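Metallo-beta-lactamase domain-containing protein (Enterococcus faecalis, PDB 2AZ4) is of unknown function but binds two zinc ions in a metallo-beta-lactamase fold and may act on RNA as an exonuclease. Local coordinates at residues L95-M100 / T187-L192; Y111-T116 / V160-V165. One frame throughout, in Å; residues are numbered along the deposited sequence.

Contact 1: L95-M100 / T187-L192. With ZN (zinc ion), chain D; ZN (zinc ion), chain C.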
loop_
_atom_site.group_PDB
_atom_site.type_symbol
_atom_site.label_atom_id
_atom_site.label_comp_id
_atom_site.label_asym_id
_atom_site.label_seq_id
_atom_site.Cartn_x
_atom_site.Cartn_y
_atom_site.Cartn_z
ATOM N N LEU A 95 1.794 1.733 4.180
ATOM C CA LEU A 95 2.654 1.993 5.340
ATOM C C LEU A 95 3.816 0.984 5.517
ATOM O O LEU A 95 4.958 1.373 5.861
ATOM C CB LEU A 95 1.774 1.996 6.606
ATOM C CG LEU A 95 2.341 2.519 7.927
ATOM C CD1 LEU A 95 2.732 4.009 7.829
ATOM C CD2 LEU A 95 1.350 2.269 9.080
ATOM N N ASP A 96 3.498 -0.294 5.276
ATOM C CA ASP A 96 4.431 -1.415 5.463
ATOM C C ASP A 96 5.525 -1.446 4.395
ATOM O O ASP A 96 6.446 -2.263 4.473
ATOM C CB ASP A 96 3.685 -2.766 5.587
ATOM C CG ASP A 96 2.796 -3.079 4.375
ATOM O OD1 ASP A 96 2.004 -2.189 3.952
ATOM O OD2 ASP A 96 2.867 -4.224 3.844
ATOM N N HIS A 97 5.415 -0.534 3.421
ATOM C CA HIS A 97 6.431 -0.294 2.397
ATOM C C HIS A 97 7.079 1.085 2.469
ATOM O O HIS A 97 8.157 1.278 1.917
ATOM C CB HIS A 97 5.833 -0.540 0.999
ATOM C CG HIS A 97 5.206 -1.899 0.870
ATOM N ND1 HIS A 97 5.855 -2.964 0.278
ATOM C CD2 HIS A 97 4.045 -2.397 1.363
ATOM C CE1 HIS A 97 5.107 -4.048 0.383
ATOM N NE2 HIS A 97 3.994 -3.729 1.018
ATOM N N SER A 98 6.432 2.051 3.117
ATOM C CA SER A 98 6.883 3.473 3.029
ATOM C C SER A 98 7.253 4.150 4.366
ATOM O O SER A 98 7.861 5.243 4.391
ATOM C CB SER A 98 5.790 4.310 2.334
ATOM O OG SER A 98 4.572 4.311 3.106
ATOM N N ARG A 99 6.893 3.491 5.472
ATOM C CA ARG A 99 6.806 4.160 6.772
ATOM C C ARG A 99 8.044 4.974 7.157
ATOM O O ARG A 99 7.918 6.011 7.800
ATOM C CB ARG A 99 6.486 3.163 7.876
ATOM C CG ARG A 99 6.083 3.801 9.170
ATOM C CD ARG A 99 5.654 2.798 10.220
ATOM N NE ARG A 99 5.474 3.602 11.406
ATOM C CZ ARG A 99 6.145 3.487 12.537
ATOM N NH1 ARG A 99 7.011 2.496 12.758
ATOM N NH2 ARG A 99 5.870 4.356 13.480
ATOM N N MET A 100 9.235 4.513 6.796
ATOM C CA MET A 100 10.433 5.218 7.237
ATOM C C MET A 100 11.151 6.061 6.192
ATOM O O MET A 100 12.318 6.413 6.405
ATOM C CB MET A 100 11.425 4.274 7.974
ATOM C CG MET A 100 12.195 3.278 7.103
ATOM S SD MET A 100 13.598 2.487 7.959
ATOM C CE MET A 100 14.141 1.379 6.650
ATOM N N THR A 187 8.175 -8.268 -7.028
ATOM C CA THR A 187 6.772 -8.073 -7.430
ATOM C C THR A 187 6.099 -6.875 -6.769
ATOM O O THR A 187 5.119 -6.345 -7.296
ATOM C CB THR A 187 5.876 -9.326 -7.132
ATOM O OG1 THR A 187 5.885 -9.611 -5.726
ATOM C CG2 THR A 187 6.354 -10.525 -7.908
ATOM N N GLY A 188 6.613 -6.478 -5.609
ATOM C CA GLY A 188 5.882 -5.593 -4.715
ATOM C C GLY A 188 4.655 -6.363 -4.269
ATOM O O GLY A 188 4.684 -7.606 -4.200
ATOM N N ASP A 189 3.586 -5.637 -3.966
ATOM C CA ASP A 189 2.277 -6.226 -3.714
ATOM C C ASP A 189 1.457 -6.170 -4.986
ATOM O O ASP A 189 1.538 -5.175 -5.708
ATOM C CB ASP A 189 1.546 -5.406 -2.656
ATOM C CG ASP A 189 2.077 -5.611 -1.274
ATOM O OD1 ASP A 189 3.048 -6.373 -1.060
ATOM O OD2 ASP A 189 1.500 -5.003 -0.366
ATOM N N LEU A 190 0.650 -7.211 -5.244
ATOM C CA LEU A 190 -0.112 -7.325 -6.493
ATOM C C LEU A 190 -1.239 -8.357 -6.518
ATOM O O LEU A 190 -1.307 -9.251 -5.693
ATOM C CB LEU A 190 0.769 -7.576 -7.716
ATOM C CG LEU A 190 1.963 -8.535 -7.840
ATOM C CD1 LEU A 190 2.113 -9.675 -6.841
ATOM C CD2 LEU A 190 2.120 -9.009 -9.255
ATOM N N ARG A 191 -2.104 -8.229 -7.512
ATOM C CA ARG A 191 -3.293 -9.090 -7.628
ATOM C C ARG A 191 -3.693 -9.165 -9.090
ATOM O O ARG A 191 -3.117 -8.465 -9.929
ATOM C CB ARG A 191 -4.450 -8.523 -6.779
ATOM C CG ARG A 191 -4.885 -7.115 -7.220
ATOM C CD ARG A 191 -6.081 -6.598 -6.422
ATOM N NE ARG A 191 -6.352 -5.189 -6.700
ATOM C CZ ARG A 191 -7.302 -4.464 -6.111
ATOM N NH1 ARG A 191 -8.080 -4.997 -5.191
ATOM N NH2 ARG A 191 -7.468 -3.194 -6.447
ATOM N N LEU A 192 -4.693 -9.993 -9.383
ATOM C CA LEU A 192 -5.212 -10.155 -10.735
ATOM C C LEU A 192 -6.724 -9.903 -10.817
ATOM O O LEU A 192 -7.351 -10.189 -11.856
ATOM C CB LEU A 192 -4.905 -11.582 -11.230
ATOM C CG LEU A 192 -3.504 -11.831 -11.826
ATOM C CD1 LEU A 192 -3.294 -13.310 -12.136
ATOM C CD2 LEU A 192 -3.324 -10.995 -13.099
HETATM ZN ZN ZN D . 2.352 -4.956 1.714
HETATM ZN ZN ZN C . 0.125 -3.050 -0.223
HETATM O O HOH W 1 0.919 -3.125 1.946
HETATM O O HOH W 2 -1.171 -4.263 1.066
HETATM O O HOH W 3 0.396 -5.968 2.508
#
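H97 carries CG anti to its carbonyl carbon (chi1 -54°), and D189 has the same setting (chi1 -74°). Both side chains start toward the other segment, and this setting brings the imidazole and the carboxylate to one metal. The D96 carboxylate comes in from the adjacent residue to the same metal. The three groups meet at the zinc ion of chain D. H97 NE2 binds this zinc at 2.2 Å and D96 OD2 binds it at 2.3 Å. D189 OD2 is shared: it lies 2.2 Å from the zinc of chain D and 2.4 Å from the zinc of chain C. The H97 ring and the D189 carboxylate stand at right angles, with H97 CE1 3.4 Å from D189 OD1. No hydrogen bond crosses between the segments, so the metal makes the link. Water 1 also bridges the two zinc ions, and it donates a hydrogen bond of 2.5 Å to D96 OD1. D96 therefore holds a metal with one oxygen and a metal-bound water with the other. With H97 NE2 on the metal, ND1 is left for a polar partner outside the segments, D35. H404 completes the zinc of chain D, while H92, H94 and H167 complete that of chain C. H92, H94, D96 and H97 form the HxHxDH motif, and D189 is the bridging aspartate of a dinuclear metallo-beta-lactamase-fold site.

Contact 2: Y111-T116 / V160-V165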
loop_
_atom_site.group_PDB
_atom_site.type_symbol
_atom_site.label_atom_id
_atom_site.label_comp_id
_atom_site.label_asym_id
_atom_site.label_seq_id
_atom_site.Cartn_x
_atom_site.Cartn_y
_atom_site.Cartn_z
ATOM N N TYR A 111 12.895 6.786 -5.634
ATOM C CA TYR A 111 12.174 6.662 -6.902
ATOM C C TYR A 111 10.874 5.934 -6.671
ATOM O O TYR A 111 10.809 4.956 -5.928
ATOM C CB TYR A 111 12.987 5.897 -7.972
ATOM C CG TYR A 111 14.250 6.587 -8.432
ATOM C CD1 TYR A 111 14.207 7.606 -9.400
ATOM C CD2 TYR A 111 15.479 6.242 -7.895
ATOM C CE1 TYR A 111 15.341 8.239 -9.815
ATOM C CE2 TYR A 111 16.632 6.862 -8.296
ATOM C CZ TYR A 111 16.561 7.855 -9.260
ATOM O OH TYR A 111 17.693 8.470 -9.652
ATOM N N THR A 112 9.832 6.393 -7.333
ATOM C CA THR A 112 8.559 5.736 -7.216
ATOM C C THR A 112 7.711 6.185 -8.400
ATOM O O THR A 112 8.090 7.119 -9.078
ATOM C CB THR A 112 7.887 6.021 -5.836
ATOM O OG1 THR A 112 6.849 5.064 -5.624
ATOM C CG2 THR A 112 7.316 7.443 -5.739
ATOM N N LEU A 113 6.597 5.518 -8.687
ATOM C CA LEU A 113 5.748 6.081 -9.724
ATOM C C LEU A 113 5.149 7.386 -9.193
ATOM O O LEU A 113 4.868 7.509 -7.997
ATOM C CB LEU A 113 4.662 5.117 -10.190
ATOM C CG LEU A 113 5.145 3.894 -11.004
ATOM C CD1 LEU A 113 3.976 3.031 -11.349
ATOM C CD2 LEU A 113 5.933 4.266 -12.294
ATOM N N LYS A 114 4.971 8.360 -10.081
ATOM C CA LYS A 114 4.460 9.678 -9.694
ATOM C C LYS A 114 3.147 9.652 -8.890
ATOM O O LYS A 114 2.981 10.468 -7.983
ATOM C CB LYS A 114 4.380 10.634 -10.907
ATOM C CG LYS A 114 3.327 10.295 -11.931
ATOM C CD LYS A 114 3.494 11.140 -13.210
ATOM C CE LYS A 114 2.498 10.729 -14.307
ATOM N NZ LYS A 114 2.816 9.360 -14.871
ATOM N N GLU A 115 2.252 8.712 -9.183
ATOM C CA GLU A 115 0.992 8.590 -8.454
ATOM C C GLU A 115 1.200 8.164 -6.988
ATOM O O GLU A 115 0.537 8.673 -6.089
ATOM C CB GLU A 115 0.027 7.619 -9.162
ATOM C CG GLU A 115 -0.347 8.079 -10.592
ATOM C CD GLU A 115 0.670 7.661 -11.651
ATOM O OE1 GLU A 115 1.704 7.024 -11.306
ATOM O OE2 GLU A 115 0.441 7.984 -12.841
ATOM N N THR A 116 2.132 7.240 -6.757
ATOM C CA THR A 116 2.510 6.872 -5.395
ATOM C C THR A 116 2.974 8.094 -4.591
ATOM O O THR A 116 2.634 8.250 -3.402
ATOM C CB THR A 116 3.616 5.801 -5.407
ATOM O OG1 THR A 116 3.058 4.555 -5.877
ATOM C CG2 THR A 116 4.188 5.611 -3.981
ATOM N N VAL A 160 17.006 -0.475 -13.581
ATOM C CA VAL A 160 15.774 -0.806 -12.863
ATOM C C VAL A 160 14.607 -0.273 -13.666
ATOM O O VAL A 160 14.527 0.931 -13.934
ATOM C CB VAL A 160 15.736 -0.208 -11.427
ATOM C CG1 VAL A 160 14.456 -0.635 -10.676
ATOM C CG2 VAL A 160 16.986 -0.574 -10.629
ATOM N N GLU A 161 13.723 -1.170 -14.066
ATOM C CA GLU A 161 12.489 -0.785 -14.725
ATOM C C GLU A 161 11.340 -0.827 -13.730
ATOM O O GLU A 161 11.132 -1.843 -13.045
ATOM C CB GLU A 161 12.171 -1.694 -15.912
ATOM C CG GLU A 161 11.016 -1.138 -16.801
ATOM C CD GLU A 161 10.788 -1.954 -18.066
ATOM O OE1 GLU A 161 11.709 -2.696 -18.457
ATOM O OE2 GLU A 161 9.689 -1.842 -18.678
ATOM N N ILE A 162 10.585 0.272 -13.656
ATOM C CA ILE A 162 9.463 0.362 -12.721
ATOM C C ILE A 162 8.151 0.118 -13.463
ATOM O O ILE A 162 7.731 0.894 -14.317
ATOM C CB ILE A 162 9.488 1.684 -11.910
ATOM C CG1 ILE A 162 8.388 1.701 -10.853
ATOM C CG2 ILE A 162 9.435 2.900 -12.832
ATOM C CD1 ILE A 162 8.688 2.651 -9.677
ATOM N N VAL A 163 7.497 -0.969 -13.124
ATOM C CA VAL A 163 6.430 -1.474 -13.970
ATOM C C VAL A 163 5.161 -1.457 -13.149
ATOM O O VAL A 163 5.175 -2.006 -12.066
ATOM C CB VAL A 163 6.748 -2.949 -14.387
ATOM C CG1 VAL A 163 5.600 -3.550 -15.203
ATOM C CG2 VAL A 163 8.081 -3.020 -15.200
ATOM N N PRO A 164 4.061 -0.883 -13.678
ATOM C CA PRO A 164 2.786 -0.817 -12.955
ATOM C C PRO A 164 2.183 -2.196 -12.768
ATOM O O PRO A 164 2.251 -3.064 -13.670
ATOM C CB PRO A 164 1.900 0.036 -13.866
ATOM C CG PRO A 164 2.474 -0.206 -15.260
ATOM C CD PRO A 164 3.956 -0.250 -15.011
ATOM N N VAL A 165 1.597 -2.384 -11.602
ATOM C CA VAL A 165 1.015 -3.634 -11.231
ATOM C C VAL A 165 -0.329 -3.347 -10.555
ATOM O O VAL A 165 -0.490 -2.292 -9.954
ATOM C CB VAL A 165 2.055 -4.348 -10.358
ATOM C CG1 VAL A 165 1.664 -4.451 -8.901
ATOM C CG2 VAL A 165 2.613 -5.580 -11.051
#
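The flat peptide group joining T112 to L113 turns one face to I162. The methyl CD1 of I162 sits over that face, 3.7 Å from L113 N and 3.9 Å from T112 C. L113 CD1 lies over one face of the P164 ring, on its CA and CB side, 4.3 Å from P164 CA. Between these two places the L113 and I162 side chains pass alongside each other in opposite directions. L113 CD2 touches both branches of I162, with I162 CG2 at 3.8 Å. In I162, chi1 of -175° points CG1 at L113, and the extended chi2 (156°) carries CD1 on to the peptide, while CG2 stays beside L113. The strands do not pair with each other. Their axes are 8.1 Å apart at closest and 27° from parallel, and they belong to different sheets. They face each other between the two central sheets of the alpha-beta/beta-alpha sandwich of the metallo-beta-lactamase fold. T112 makes its backbone bonds to I145 and L147 on the neighbouring strand of its own sheet. Its side chain starts away from I162, and OG1 is hydrogen-bonded to L90 O. L113 is also the N-cap residue of helix 114-123, so the apolar contact lies where strand passes into helix. S173 touches both L113 and I162, and L147 adds to the cover of I162.

How the contacts relate
Contact 2 is nested in the chain loop that contact 1 closes, and their centres are about 12 Å apart. Contact 1 is held by zinc, whereas contact 2 is apolar. Helix 95-98 and strand 110-113 follow each other in the chain. The second segments touch directly: V165 CG1 packs 3.3 Å from D189 O and 3.5 Å from L190 CB. The residue just after strand 158-164 thus lies against the loop that carries the bridging aspartate. Just beyond V165 comes the zinc ligand H167. On the other sheet, the T112 side chain is about 6 Å from that of H92 and about 12 Å from a zinc ion.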